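Local coordinates for protein CarG (Serratia, PDB 4O7J) that probably confers intrinsic carbapenem resistance on the bacterium and structurally resembles lysozyme inhibitors, at residues Y51-V56 with S60-F65; F65-S70 with L76-R81; V134-S139 with Y147-E152. All blocks are in the same frame, centred on the assembly; numbering follows the deposited sequence.

Contact 1. Residues Y51-V56 with S60-F65; sequences YSIMPV and SEFTWF
Val56 lays both of its methyl groups over one face of the Trp64 indole. CG2 sits 3.7 Å from the centroid of the five-membered ring of Trp64 and only 8° off the ring normal, a CH-pi contact, while CG1 rests 3.8 Å above the same indole plane, nearer the middle of the fused system. With CG1 anti to the backbone N (chi1 172°) and CG2 anti to the carbonyl carbon, both branches of the valine can lie on the ring at once. The indole is also held by its N-H: NE1 of Trp64 donates in the ring plane to a water at 2.7 Å, and this water is also hydrogen-bonded to the carbonyl oxygen of Pro55. A second water links the carbonyl oxygens of Met54 and Phe62, so one water joins the two backbones and the other joins the indole to the opposing backbone. The direct bond is from Val56 N to Glu61 O, 2.9 Å long and fairly straight at 165°. Farther along, Phe62 crosses Ile53 at about a right angle, Ile53 CD1 lying 3.7 Å from CB of Phe62. The CE2 corner of the Phe62 ring reaches the proline, 3.9 Å from Pro55 CB. Phe62 also meets Phe65 of the second subunit and, edge-to-face, Phe29 of that subunit, whereas Trp64 turns inward against Tyr112 and the strand 88-96. The segment 60-65 thus serves both the subunit interface, through Phe62, and the interior of the chain, through Trp64. The whole forms a short irregular connection between strands 51-53 and 64-65, both of which pair antiparallel with strand 37-45 in the five-stranded sheet.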
loop_
_atom_site.group_PDB
_atom_site.type_symbol
_atom_site.label_atom_id
_atom_site.label_comp_id
_atom_site.label_asym_id
_atom_site.label_seq_id
_atom_site.Cartn_x
_atom_site.Cartn_y
_atom_site.Cartn_z
ATOM N N TYR A 51 -0.671 13.340 2.072
ATOM C CA TYR A 51 -1.025 12.155 2.848
ATOM C C TYR A 51 0.212 11.340 3.141
ATOM O O TYR A 51 1.109 11.211 2.290
ATOM C CB TYR A 51 -2.083 11.293 2.111
ATOM C CG TYR A 51 -3.406 11.912 2.148
ATOM C CD1 TYR A 51 -3.735 12.930 1.271
ATOM C CD2 TYR A 51 -4.349 11.547 3.107
ATOM C CE1 TYR A 51 -4.963 13.561 1.333
ATOM C CE2 TYR A 51 -5.577 12.183 3.182
ATOM C CZ TYR A 51 -5.878 13.166 2.266
ATOM O OH TYR A 51 -7.110 13.793 2.329
ATOM N N SER A 52 0.291 10.799 4.349
ATOM C CA SER A 52 1.438 10.058 4.792
ATOM C C SER A 52 1.042 8.560 4.945
ATOM O O SER A 52 0.161 8.201 5.774
ATOM C CB SER A 52 1.857 10.665 6.099
ATOM O OG SER A 52 3.110 10.201 6.589
ATOM N N ILE A 53 1.641 7.692 4.172
ATOM C CA ILE A 53 1.292 6.273 4.206
ATOM C C ILE A 53 1.977 5.622 5.412
ATOM O O ILE A 53 3.179 5.759 5.613
ATOM C CB ILE A 53 1.573 5.583 2.837
ATOM C CG1 ILE A 53 1.043 4.124 2.844
ATOM C CG2 ILE A 53 3.062 5.578 2.490
ATOM C CD1 ILE A 53 1.171 3.382 1.514
ATOM N N MET A 54 1.213 4.949 6.258
ATOM C CA MET A 54 1.725 4.301 7.404
ATOM C C MET A 54 2.346 2.921 7.053
ATOM O O MET A 54 1.761 2.151 6.326
ATOM C CB MET A 54 0.628 4.107 8.475
ATOM C CG MET A 54 0.063 5.392 8.995
ATOM S SD MET A 54 -1.188 5.073 10.260
ATOM C CE MET A 54 -0.138 4.505 11.601
ATOM N N PRO A 55 3.576 2.639 7.570
ATOM C CA PRO A 55 4.149 1.299 7.466
ATOM C C PRO A 55 3.419 0.229 8.278
ATOM O O PRO A 55 2.649 0.541 9.243
ATOM C CB PRO A 55 5.615 1.501 7.968
ATOM C CG PRO A 55 5.522 2.618 8.942
ATOM C CD PRO A 55 4.402 3.528 8.416
ATOM N N VAL A 56 3.614 -0.998 7.847
ATOM C CA VAL A 56 3.201 -2.160 8.621
ATOM C C VAL A 56 4.328 -2.311 9.673
ATOM O O VAL A 56 5.519 -2.299 9.327
ATOM C CB VAL A 56 3.078 -3.419 7.764
ATOM C CG1 VAL A 56 2.845 -4.649 8.633
ATOM C CG2 VAL A 56 1.908 -3.243 6.764
ATOM N N SER A 60 8.521 -4.479 5.950
ATOM C CA SER A 60 8.829 -3.576 4.864
ATOM C C SER A 60 7.588 -3.190 4.051
ATOM O O SER A 60 7.656 -2.361 3.134
ATOM C CB SER A 60 9.849 -4.241 3.952
ATOM O OG SER A 60 10.224 -3.298 2.950
ATOM N N GLU A 61 6.483 -3.808 4.390
ATOM C CA GLU A 61 5.205 -3.604 3.692
ATOM C C GLU A 61 4.431 -2.369 4.185
ATOM O O GLU A 61 4.687 -1.858 5.269
ATOM C CB GLU A 61 4.306 -4.791 3.943
ATOM C CG GLU A 61 4.697 -6.101 3.260
ATOM C CD GLU A 61 3.996 -6.287 1.878
ATOM O OE1 GLU A 61 2.940 -5.617 1.582
ATOM O OE2 GLU A 61 4.497 -7.136 1.096
ATOM N N PHE A 62 3.451 -1.921 3.373
ATOM C CA PHE A 62 2.600 -0.807 3.744
ATOM C C PHE A 62 1.095 -1.124 3.707
ATOM O O PHE A 62 0.302 -0.227 3.954
ATOM C CB PHE A 62 2.881 0.421 2.847
ATOM C CG PHE A 62 4.208 1.087 3.198
ATOM C CD1 PHE A 62 5.384 0.512 2.786
ATOM C CD2 PHE A 62 4.239 2.176 3.992
ATOM C CE1 PHE A 62 6.605 1.111 3.068
ATOM C CE2 PHE A 62 5.452 2.776 4.328
ATOM C CZ PHE A 62 6.628 2.218 3.888
ATOM N N THR A 63 0.770 -2.362 3.358
ATOM C CA THR A 63 -0.619 -2.893 3.524
ATOM C C THR A 63 -0.612 -4.082 4.491
ATOM O O THR A 63 0.196 -5.017 4.330
ATOM C CB THR A 63 -1.168 -3.245 2.126
ATOM O OG1 THR A 63 -1.114 -2.080 1.331
ATOM C CG2 THR A 63 -2.553 -3.781 2.179
ATOM N N TRP A 64 -1.561 -4.072 5.432
ATOM C CA TRP A 64 -1.815 -5.137 6.359
ATOM C C TRP A 64 -2.755 -6.175 5.754
ATOM O O TRP A 64 -3.921 -5.896 5.547
ATOM C CB TRP A 64 -2.448 -4.624 7.677
ATOM C CG TRP A 64 -1.656 -3.617 8.418
ATOM C CD1 TRP A 64 -1.506 -2.306 8.087
ATOM C CD2 TRP A 64 -0.947 -3.805 9.639
ATOM N NE1 TRP A 64 -0.700 -1.676 8.974
ATOM C CE2 TRP A 64 -0.303 -2.578 9.936
ATOM C CE3 TRP A 64 -0.770 -4.910 10.517
ATOM C CZ2 TRP A 64 0.402 -2.369 11.136
ATOM C CZ3 TRP A 64 0.049 -4.725 11.650
ATOM C CH2 TRP A 64 0.600 -3.466 11.964
ATOM N N PHE A 65 -2.235 -7.381 5.477
ATOM C CA PHE A 65 -3.007 -8.400 4.839
ATOM C C PHE A 65 -3.394 -9.509 5.819
ATOM O O PHE A 65 -2.605 -9.879 6.741
ATOM C CB PHE A 65 -2.223 -9.020 3.672
ATOM C CG PHE A 65 -2.172 -8.173 2.437
ATOM C CD1 PHE A 65 -3.256 -8.028 1.615
ATOM C CD2 PHE A 65 -0.993 -7.551 2.105
ATOM C CE1 PHE A 65 -3.185 -7.307 0.457
ATOM C CE2 PHE A 65 -0.915 -6.765 0.955
ATOM C CZ PHE A 65 -2.008 -6.666 0.137
HETATM O O HOH W 1 -0.772 1.368 5.895
HETATM O O HOH W 2 -0.015 0.937 8.631
#

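Contact 2. Residues F65-S70 with L76-R81; sequences FDYRLS and LVQDNR
A classic beta bulge joins these segments: Val77 and Gln78 both face Tyr67, whose carbonyl oxygen accepts from two backbone donors. Val77 N approaches it in the carbonyl plane at 2.9 Å from Tyr67 O, and Gln78 N adds a longer bond. In return Tyr67 N donates to Gln78 O over 2.9 Å, completing the antiparallel hydrogen-bonded pair. The side chains of Tyr67 and Gln78 run side by side in the same direction, with Gln78 CB at the ring edge, 4.0 Å from Tyr67 CD2. Leu76 reaches across with one branch: its CD2 lies 3.7 Å from Asp66 CG and over one face of the Arg68 guanidinium, 3.8 Å from Arg68 NE. That guanidinium also bonds to Ala73 O through NH2. Water bridges the carboxylates, donating to both Asp66 OD2 and Asp79 OD1, which would ease the approach of two probable negative charges. Another water donates to Phe65 O and accepts from Gln78 NE2 and Asn80 ND2, supplementing the weak direct bond from Asn80 ND2 to Phe65 O, while Asn80 OD1 is bonded to Thr93. A classic bulge at a single antiparallel bridge is a familiar irregularity of beta structure; here it joins the loop after strand 64-65 to strand 78-85, outermost in the four-stranded sheet within this chain.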
loop_
_atom_site.group_PDB
_atom_site.type_symbol
_atom_site.label_atom_id
_atom_site.label_comp_id
_atom_site.label_asym_id
_atom_site.label_seq_id
_atom_site.Cartn_x
_atom_site.Cartn_y
_atom_site.Cartn_z
ATOM N N PHE A 65 -2.235 -7.381 5.477
ATOM C CA PHE A 65 -3.007 -8.400 4.839
ATOM C C PHE A 65 -3.394 -9.509 5.819
ATOM O O PHE A 65 -2.605 -9.879 6.741
ATOM C CB PHE A 65 -2.223 -9.020 3.672
ATOM C CG PHE A 65 -2.172 -8.173 2.437
ATOM C CD1 PHE A 65 -3.256 -8.028 1.615
ATOM C CD2 PHE A 65 -0.993 -7.551 2.105
ATOM C CE1 PHE A 65 -3.185 -7.307 0.457
ATOM C CE2 PHE A 65 -0.915 -6.765 0.955
ATOM C CZ PHE A 65 -2.008 -6.666 0.137
ATOM N N ASP A 66 -4.542 -10.074 5.577
ATOM C CA ASP A 66 -4.891 -11.355 6.167
ATOM C C ASP A 66 -4.138 -12.480 5.458
ATOM O O ASP A 66 -3.595 -12.267 4.348
ATOM C CB ASP A 66 -6.408 -11.548 6.275
ATOM C CG ASP A 66 -7.058 -12.033 4.984
ATOM O OD1 ASP A 66 -6.431 -12.727 4.157
ATOM O OD2 ASP A 66 -8.236 -11.659 4.777
ATOM N N TYR A 67 -3.987 -13.611 6.099
ATOM C CA TYR A 67 -3.205 -14.666 5.535
ATOM C C TYR A 67 -3.862 -15.982 5.763
ATOM O O TYR A 67 -4.391 -16.207 6.799
ATOM C CB TYR A 67 -1.812 -14.670 6.122
ATOM C CG TYR A 67 -0.944 -13.497 5.691
ATOM C CD1 TYR A 67 -0.353 -13.449 4.438
ATOM C CD2 TYR A 67 -0.708 -12.451 6.527
ATOM C CE1 TYR A 67 0.450 -12.385 4.066
ATOM C CE2 TYR A 67 0.068 -11.392 6.169
ATOM C CZ TYR A 67 0.658 -11.366 4.946
ATOM O OH TYR A 67 1.430 -10.301 4.632
ATOM N N ARG A 68 -3.826 -16.832 4.753
ATOM C CA ARG A 68 -4.269 -18.211 4.895
ATOM C C ARG A 68 -3.161 -19.241 4.764
ATOM O O ARG A 68 -2.143 -18.984 4.202
ATOM C CB ARG A 68 -5.363 -18.530 3.906
ATOM C CG ARG A 68 -6.504 -17.581 3.965
ATOM C CD ARG A 68 -7.576 -17.911 2.992
ATOM N NE ARG A 68 -8.542 -16.862 3.025
ATOM C CZ ARG A 68 -9.778 -16.977 3.432
ATOM N NH1 ARG A 68 -10.572 -15.929 3.470
ATOM N NH2 ARG A 68 -10.241 -18.141 3.764
ATOM N N LEU A 69 -3.402 -20.410 5.312
ATOM C CA LEU A 69 -2.472 -21.515 5.225
ATOM C C LEU A 69 -2.191 -21.982 3.793
ATOM O O LEU A 69 -1.096 -22.362 3.456
ATOM C CB LEU A 69 -3.022 -22.682 6.031
ATOM C CG LEU A 69 -2.178 -23.918 6.190
ATOM C CD1 LEU A 69 -0.756 -23.596 6.609
ATOM C CD2 LEU A 69 -2.789 -24.884 7.158
ATOM N N SER A 70 -3.208 -21.938 2.963
ATOM C CA SER A 70 -3.079 -22.331 1.567
ATOM C C SER A 70 -4.199 -21.652 0.816
ATOM O O SER A 70 -5.108 -21.074 1.426
ATOM C CB SER A 70 -3.199 -23.862 1.433
ATOM O OG SER A 70 -4.493 -24.313 1.820
ATOM N N LEU A 76 -8.633 -18.315 8.386
ATOM C CA LEU A 76 -7.517 -17.425 8.414
ATOM C C LEU A 76 -6.511 -17.921 9.466
ATOM O O LEU A 76 -6.877 -18.278 10.608
ATOM C CB LEU A 76 -8.004 -16.052 8.789
ATOM C CG LEU A 76 -8.919 -15.409 7.715
ATOM C CD1 LEU A 76 -9.402 -14.073 8.195
ATOM C CD2 LEU A 76 -8.182 -15.266 6.415
ATOM N N VAL A 77 -5.263 -17.748 9.124
ATOM C CA VAL A 77 -4.145 -17.842 10.048
ATOM C C VAL A 77 -3.753 -16.459 10.657
ATOM O O VAL A 77 -3.212 -16.401 11.735
ATOM C CB VAL A 77 -2.954 -18.591 9.440
ATOM C CG1 VAL A 77 -3.337 -20.055 9.132
ATOM C CG2 VAL A 77 -2.511 -17.934 8.174
ATOM N N GLN A 78 -4.014 -15.362 9.954
ATOM C CA GLN A 78 -3.746 -14.060 10.442
ATOM C C GLN A 78 -4.822 -13.113 9.915
ATOM O O GLN A 78 -5.226 -13.211 8.739
ATOM C CB GLN A 78 -2.340 -13.609 10.011
ATOM C CG GLN A 78 -1.863 -12.278 10.549
ATOM C CD GLN A 78 -0.311 -12.196 10.626
ATOM O OE1 GLN A 78 0.375 -13.197 10.767
ATOM N NE2 GLN A 78 0.214 -11.022 10.577
ATOM N N ASP A 79 -5.290 -12.216 10.798
ATOM C CA ASP A 79 -6.298 -11.196 10.444
ATOM C C ASP A 79 -5.959 -9.911 11.122
ATOM O O ASP A 79 -5.159 -9.882 12.062
ATOM C CB ASP A 79 -7.694 -11.617 10.827
ATOM C CG ASP A 79 -8.788 -10.932 10.049
ATOM O OD1 ASP A 79 -8.545 -10.196 9.038
ATOM O OD2 ASP A 79 -9.944 -11.148 10.472
ATOM N N ASN A 80 -6.492 -8.814 10.606
ATOM C CA ASN A 80 -6.372 -7.502 11.216
ATOM C C ASN A 80 -7.710 -6.848 11.285
ATOM O O ASN A 80 -8.500 -6.979 10.364
ATOM C CB ASN A 80 -5.387 -6.613 10.409
ATOM C CG ASN A 80 -4.094 -7.302 10.148
ATOM O OD1 ASN A 80 -3.225 -7.335 10.994
ATOM N ND2 ASN A 80 -3.966 -7.874 8.977
ATOM N N ARG A 81 -7.994 -6.144 12.388
ATOM C CA ARG A 81 -9.270 -5.510 12.527
ATOM C C ARG A 81 -9.139 -4.219 13.320
ATOM O O ARG A 81 -8.416 -4.164 14.289
ATOM C CB ARG A 81 -10.311 -6.508 13.122
ATOM C CG ARG A 81 -11.745 -6.011 13.133
ATOM C CD ARG A 81 -12.781 -7.112 13.427
ATOM N NE ARG A 81 -12.739 -8.210 12.484
ATOM C CZ ARG A 81 -13.458 -9.336 12.602
ATOM N NH1 ARG A 81 -14.264 -9.513 13.631
ATOM N NH2 ARG A 81 -13.313 -10.287 11.698
HETATM O O HOH W 3 -1.508 -8.971 9.287
HETATM O O HOH W 4 -9.778 -10.197 6.644
#

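Contact 3. Residues V134-S139 with Y147-E152; sequences VTAQRS and YQEVDE
Glu149 grips two consecutive backbone N-H groups with its carboxylate, one per oxygen. Gln137 N donates to OE1 of Glu149 at 2.8 Å and nearly straight, 173° at the hydrogen; Arg138 N donates to OE2 of the same glutamate at 3.2 Å along a more bent path of 139°. Both oxygens use their syn lone pairs, the sides that face each other, so the carboxylate meets the turn as a two-pronged acceptor. An extended chain beyond CG (chi2 -171°) lets the glutamate span the distance, for the closest pair of CA atoms, those of Ala136 and Glu149, are still 7.1 Å apart. OE2 has a further partner in the hydroxyl of Tyr140, and these bonds together fix the rotation of the carboxylate. Two backbone N-H dipoles would be expected to favour its charged form. The packing is modest: the methyl of Ala136 faces the carboxylate, with CB 3.6 Å from Glu149 OE1, and Arg138 CB lies 3.5 Å from OE2 of Glu149. On the fold, the contact ties residues 136-138, which follow strand 126-135, an outer strand of the four-stranded sheet, to Glu149 in the 3-10 segment. Beyond it, Val150 packs on Leu109 of strand 107-116 and Phe83 of strand 78-85, and Asp151 caps the short helix 152-155.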
loop_
_atom_site.group_PDB
_atom_site.type_symbol
_atom_site.label_atom_id
_atom_site.label_comp_id
_atom_site.label_asym_id
_atom_site.label_seq_id
_atom_site.Cartn_x
_atom_site.Cartn_y
_atom_site.Cartn_z
ATOM N N VAL A 134 -1.893 -10.299 23.882
ATOM C CA VAL A 134 -2.529 -11.210 24.785
ATOM C C VAL A 134 -2.845 -12.511 24.078
ATOM O O VAL A 134 -2.983 -12.545 22.864
ATOM C CB VAL A 134 -3.758 -10.638 25.499
ATOM C CG1 VAL A 134 -3.427 -9.299 26.120
ATOM C CG2 VAL A 134 -4.964 -10.523 24.553
ATOM N N THR A 135 -2.897 -13.618 24.831
ATOM C CA THR A 135 -3.266 -14.863 24.260
ATOM C C THR A 135 -4.734 -15.029 24.441
ATOM O O THR A 135 -5.249 -14.839 25.554
ATOM C CB THR A 135 -2.540 -16.034 24.941
ATOM O OG1 THR A 135 -1.150 -15.759 24.995
ATOM C CG2 THR A 135 -2.762 -17.293 24.206
ATOM N N ALA A 136 -5.469 -15.346 23.355
ATOM C CA ALA A 136 -6.863 -15.557 23.548
ATOM C C ALA A 136 -7.077 -16.771 24.506
ATOM O O ALA A 136 -6.301 -17.699 24.535
ATOM C CB ALA A 136 -7.569 -15.781 22.221
ATOM N N GLN A 137 -8.181 -16.766 25.219
ATOM C CA GLN A 137 -8.466 -17.780 26.230
ATOM C C GLN A 137 -9.127 -19.037 25.703
ATOM O O GLN A 137 -9.242 -19.988 26.398
ATOM C CB GLN A 137 -9.208 -17.094 27.402
ATOM C CG GLN A 137 -8.195 -16.167 28.069
ATOM C CD GLN A 137 -8.795 -15.388 29.246
ATOM O OE1 GLN A 137 -9.219 -15.979 30.219
ATOM N NE2 GLN A 137 -8.838 -14.074 29.128
ATOM N N ARG A 138 -9.547 -19.046 24.444
ATOM C CA ARG A 138 -10.044 -20.196 23.799
ATOM C C ARG A 138 -9.167 -20.443 22.571
ATOM O O ARG A 138 -8.511 -19.521 22.068
ATOM C CB ARG A 138 -11.472 -19.849 23.404
ATOM C CG ARG A 138 -12.278 -20.959 22.857
ATOM C CD ARG A 138 -13.736 -20.530 22.706
ATOM N NE ARG A 138 -14.565 -21.727 22.659
ATOM C CZ ARG A 138 -14.922 -22.438 23.732
ATOM N NH1 ARG A 138 -14.546 -22.068 24.957
ATOM N NH2 ARG A 138 -15.667 -23.529 23.577
ATOM N N SER A 139 -9.122 -21.700 22.159
ATOM C CA SER A 139 -8.464 -22.096 20.931
ATOM C C SER A 139 -9.497 -22.099 19.771
ATOM O O SER A 139 -10.702 -22.330 19.989
ATOM C CB SER A 139 -7.808 -23.448 21.125
ATOM O OG SER A 139 -8.826 -24.412 21.292
ATOM N N TYR A 147 -11.579 -12.448 17.766
ATOM C CA TYR A 147 -11.988 -11.011 17.948
ATOM C C TYR A 147 -13.244 -10.962 18.842
ATOM O O TYR A 147 -13.567 -9.927 19.411
ATOM C CB TYR A 147 -12.309 -10.311 16.620
ATOM C CG TYR A 147 -11.094 -10.004 15.800
ATOM C CD1 TYR A 147 -10.067 -9.255 16.323
ATOM C CD2 TYR A 147 -10.966 -10.435 14.521
ATOM C CE1 TYR A 147 -8.921 -9.028 15.643
ATOM C CE2 TYR A 147 -9.838 -10.175 13.814
ATOM C CZ TYR A 147 -8.805 -9.453 14.379
ATOM O OH TYR A 147 -7.712 -9.157 13.609
ATOM N N GLN A 148 -13.913 -12.083 18.987
ATOM C CA GLN A 148 -15.064 -12.159 19.935
ATOM C C GLN A 148 -14.614 -11.871 21.373
ATOM O O GLN A 148 -15.441 -11.500 22.212
ATOM C CB GLN A 148 -15.691 -13.549 19.824
ATOM C CG GLN A 148 -16.126 -13.873 18.365
ATOM C CD GLN A 148 -16.305 -15.351 17.932
ATOM O OE1 GLN A 148 -15.750 -16.282 18.513
ATOM N NE2 GLN A 148 -17.080 -15.536 16.846
ATOM N N GLU A 149 -13.328 -12.060 21.703
ATOM C CA GLU A 149 -12.841 -11.787 23.046
ATOM C C GLU A 149 -12.369 -10.323 23.234
ATOM O O GLU A 149 -11.961 -9.950 24.325
ATOM C CB GLU A 149 -11.665 -12.716 23.417
ATOM C CG GLU A 149 -12.001 -14.191 23.218
ATOM C CD GLU A 149 -10.933 -15.174 23.774
ATOM O OE1 GLU A 149 -10.085 -14.761 24.557
ATOM O OE2 GLU A 149 -10.949 -16.370 23.339
ATOM N N VAL A 150 -12.355 -9.525 22.187
ATOM C CA VAL A 150 -11.782 -8.204 22.359
ATOM C C VAL A 150 -12.746 -7.326 23.168
ATOM O O VAL A 150 -13.945 -7.348 22.964
ATOM C CB VAL A 150 -11.348 -7.520 21.080
ATOM C CG1 VAL A 150 -10.211 -8.254 20.448
ATOM C CG2 VAL A 150 -12.498 -7.355 20.151
ATOM N N ASP A 151 -12.200 -6.604 24.112
ATOM C CA ASP A 151 -13.036 -5.644 24.826
ATOM C C ASP A 151 -12.268 -4.417 25.195
ATOM O O ASP A 151 -11.058 -4.333 25.002
ATOM C CB ASP A 151 -13.738 -6.333 26.017
ATOM C CG ASP A 151 -12.779 -6.871 27.062
ATOM O OD1 ASP A 151 -11.579 -6.507 27.070
ATOM O OD2 ASP A 151 -13.245 -7.673 27.923
ATOM N N GLU A 152 -12.986 -3.447 25.809
ATOM C CA GLU A 152 -12.406 -2.188 26.198
ATOM C C GLU A 152 -11.116 -2.348 27.017
ATOM O O GLU A 152 -10.079 -1.630 26.793
ATOM C CB GLU A 152 -13.504 -1.299 26.872
ATOM C CG GLU A 152 -14.521 -1.971 27.830
ATOM C CD GLU A 152 -15.340 -3.198 27.326
ATOM O OE1 GLU A 152 -15.680 -3.338 26.115
ATOM O OE2 GLU A 152 -15.692 -4.050 28.210
#

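The three contacts follow one another along the chain. Contacts 1 and 2 share Phe65, their centres lying about 16 Å apart, and touch where Trp64 CE3 comes within 3.5 Å of Asn80 OD1; together they carry the chain from the five-stranded sheet to strand 78-85 of the four-stranded one. Contact 3, also about 16 Å from contact 2 between centres, reaches the same four-stranded sheet, and Tyr147 OH packs 3.2 Å from Asn80 CA. Contacts 1 and 3 lie on opposite sides of the chain's centre, about 25 Å apart between centres, without touching. The bound sodium ion, at a site formed by Asp14, Asn16, Asp18, Leu20 and Asp22, lies about 9 Å from the side chain of Met54 in contact 1.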